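Local coordinates for aspartokinase (Synechocystis, PDB 3L76), which probably phosphorylates the beta-carboxyl group of aspartate with ATP, the first step towards lysine and threonine, and binds both amino acids at its ACT domains, at residues A[272-277]-A[348-353]. Residues are numbered along the deposited sequence; the frame is centred on the assembly and turned at random. Where two conformers were deposited one is given.
With SO4 (sulfate ion), chain G.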
# COMPACT_ATOMS: atom_id res chain seq x y z
N LYS A 272 45.67 -33.72 -12.83
CA LYS A 272 44.94 -33.93 -14.07
C LYS A 272 45.43 -35.15 -14.87
O LYS A 272 46.64 -35.35 -15.08
CB LYS A 272 44.99 -32.67 -14.95
CG LYS A 272 44.21 -32.78 -16.26
CD LYS A 272 44.60 -31.70 -17.25
CE LYS A 272 45.99 -31.95 -17.81
NZ LYS A 272 46.37 -30.99 -18.89
N VAL A 273 44.47 -35.96 -15.30
CA VAL A 273 44.69 -36.89 -16.38
C VAL A 273 43.81 -36.47 -17.57
O VAL A 273 42.63 -36.23 -17.42
CB VAL A 273 44.34 -38.33 -15.99
CG1 VAL A 273 44.63 -39.25 -17.14
CG2 VAL A 273 45.11 -38.77 -14.75
N ALA A 274 44.40 -36.39 -18.75
CA ALA A 274 43.62 -36.12 -19.95
C ALA A 274 43.89 -37.17 -21.03
O ALA A 274 45.04 -37.57 -21.25
CB ALA A 274 43.91 -34.70 -20.48
N LEU A 275 42.82 -37.64 -21.65
CA LEU A 275 42.91 -38.43 -22.87
C LEU A 275 42.65 -37.53 -24.07
O LEU A 275 41.56 -37.00 -24.21
CB LEU A 275 41.86 -39.54 -22.86
CG LEU A 275 42.43 -40.95 -22.85
CD1 LEU A 275 41.30 -41.95 -23.01
CD2 LEU A 275 43.48 -41.12 -23.95
N LEU A 276 43.66 -37.35 -24.91
CA LEU A 276 43.58 -36.45 -26.05
C LEU A 276 43.17 -37.18 -27.33
O LEU A 276 43.54 -38.33 -27.55
CB LEU A 276 44.95 -35.81 -26.29
CG LEU A 276 45.57 -35.06 -25.12
CD1 LEU A 276 46.99 -34.66 -25.48
CD2 LEU A 276 44.73 -33.84 -24.74
N ARG A 277 42.42 -36.47 -28.18
CA ARG A 277 42.12 -36.93 -29.54
C ARG A 277 41.52 -38.32 -29.58
O ARG A 277 41.96 -39.19 -30.34
CB ARG A 277 43.37 -36.87 -30.41
CG ARG A 277 43.06 -36.84 -31.90
CD ARG A 277 44.27 -36.40 -32.68
NE ARG A 277 43.95 -36.11 -34.07
CZ ARG A 277 44.86 -35.98 -35.02
NH1 ARG A 277 46.15 -36.12 -34.75
NH2 ARG A 277 44.48 -35.70 -36.26
N GLU A 348 45.90 -40.32 -26.76
CA GLU A 348 47.20 -40.19 -26.10
C GLU A 348 46.96 -39.60 -24.72
O GLU A 348 46.07 -38.77 -24.54
CB GLU A 348 48.10 -39.28 -26.95
CG GLU A 348 49.22 -38.57 -26.21
CD GLU A 348 49.75 -37.37 -26.98
OE1 GLU A 348 50.75 -36.77 -26.53
OE2 GLU A 348 49.16 -37.02 -28.03
N ILE A 349 47.74 -40.04 -23.74
CA ILE A 349 47.51 -39.64 -22.36
C ILE A 349 48.52 -38.59 -21.88
O ILE A 349 49.72 -38.71 -22.17
CB ILE A 349 47.49 -40.87 -21.43
CG1 ILE A 349 46.40 -41.85 -21.87
CG2 ILE A 349 47.29 -40.46 -19.97
CD1 ILE A 349 46.79 -42.67 -23.09
N ILE A 350 48.03 -37.56 -21.18
CA ILE A 350 48.91 -36.59 -20.53
C ILE A 350 48.47 -36.43 -19.09
O ILE A 350 47.38 -36.84 -18.71
CB ILE A 350 48.94 -35.23 -21.24
CG1 ILE A 350 47.63 -34.47 -21.00
CG2 ILE A 350 49.29 -35.42 -22.72
CD1 ILE A 350 47.38 -33.32 -21.96
N VAL A 351 49.33 -35.80 -18.30
CA VAL A 351 49.17 -35.81 -16.87
C VAL A 351 49.75 -34.49 -16.38
O VAL A 351 50.72 -34.00 -16.95
CB VAL A 351 49.90 -37.06 -16.30
CG1 VAL A 351 51.34 -36.74 -15.93
CG2 VAL A 351 49.16 -37.63 -15.16
N GLU A 352 49.14 -33.89 -15.37
CA GLU A 352 49.60 -32.59 -14.88
C GLU A 352 49.47 -32.51 -13.36
O GLU A 352 48.36 -32.55 -12.83
CB GLU A 352 48.83 -31.46 -15.57
CG GLU A 352 49.39 -30.06 -15.34
CD GLU A 352 48.45 -28.98 -15.81
OE1 GLU A 352 47.34 -29.31 -16.28
OE2 GLU A 352 48.83 -27.81 -15.70
N LYS A 353 50.59 -32.40 -12.67
CA LYS A 353 50.59 -32.57 -11.22
C LYS A 353 50.43 -31.28 -10.42
O LYS A 353 49.94 -31.31 -9.29
CB LYS A 353 51.85 -33.32 -10.79
CG LYS A 353 51.61 -34.31 -9.63
CD LYS A 353 52.15 -33.83 -8.28
CE LYS A 353 52.02 -34.91 -7.22
NZ LYS A 353 52.59 -34.48 -5.90
S SO4 G . 40.68 -35.67 -36.06
O1 SO4 G . 40.58 -34.32 -35.61
O2 SO4 G . 40.62 -36.72 -35.07
O3 SO4 G . 39.54 -35.85 -36.92
O4 SO4 G . 41.99 -35.81 -36.62
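Lys272 reaches the flat carboxylate of Glu352 at one end of this strand pair, while at the other the Arg277 guanidinium meets a sulfate, probably from the crystallisation liquor, at its edge, with the sulfur in plane. The segments are neighbouring antiparallel strands of an ACT domain. Strand 311-318 pairs with the other side of 272-276. Arg277 gives its NH2 hydrogen bond, whose short length is doubtful, and a weak NE one to sulfate O4. An alanine here would probably leave the sulfate, which is also bound by Ser311 and Asn310, without this charged partner.

Six backbone hydrogen bonds join the strands, in pairs at Lys272-Glu352, Ala274-Ile350 and Leu276-Glu348. The straightest runs from Leu276 N to Glu348 O (2.8 Å, N-H...O 177°). Val273, Leu275, Ile349 and Val351 share the face covered by helix 323-333. There Val273 CG2 lies 4.2 Å from Val351 CG2.

The other face is mixed. The Lys272 chain bends at chi3 (71°), and its NZ, held more strongly by Gln480, makes a weak salt bridge to Glu352 OE1 at 3.3 Å. Ala274 CB touches Ile350 CG1 at 3.8 Å. Leu276 crosses Ile350 at about a right angle, its CD1 3.7 Å from Ile350 CG2 and 3.8 Å from Ile350 CD1.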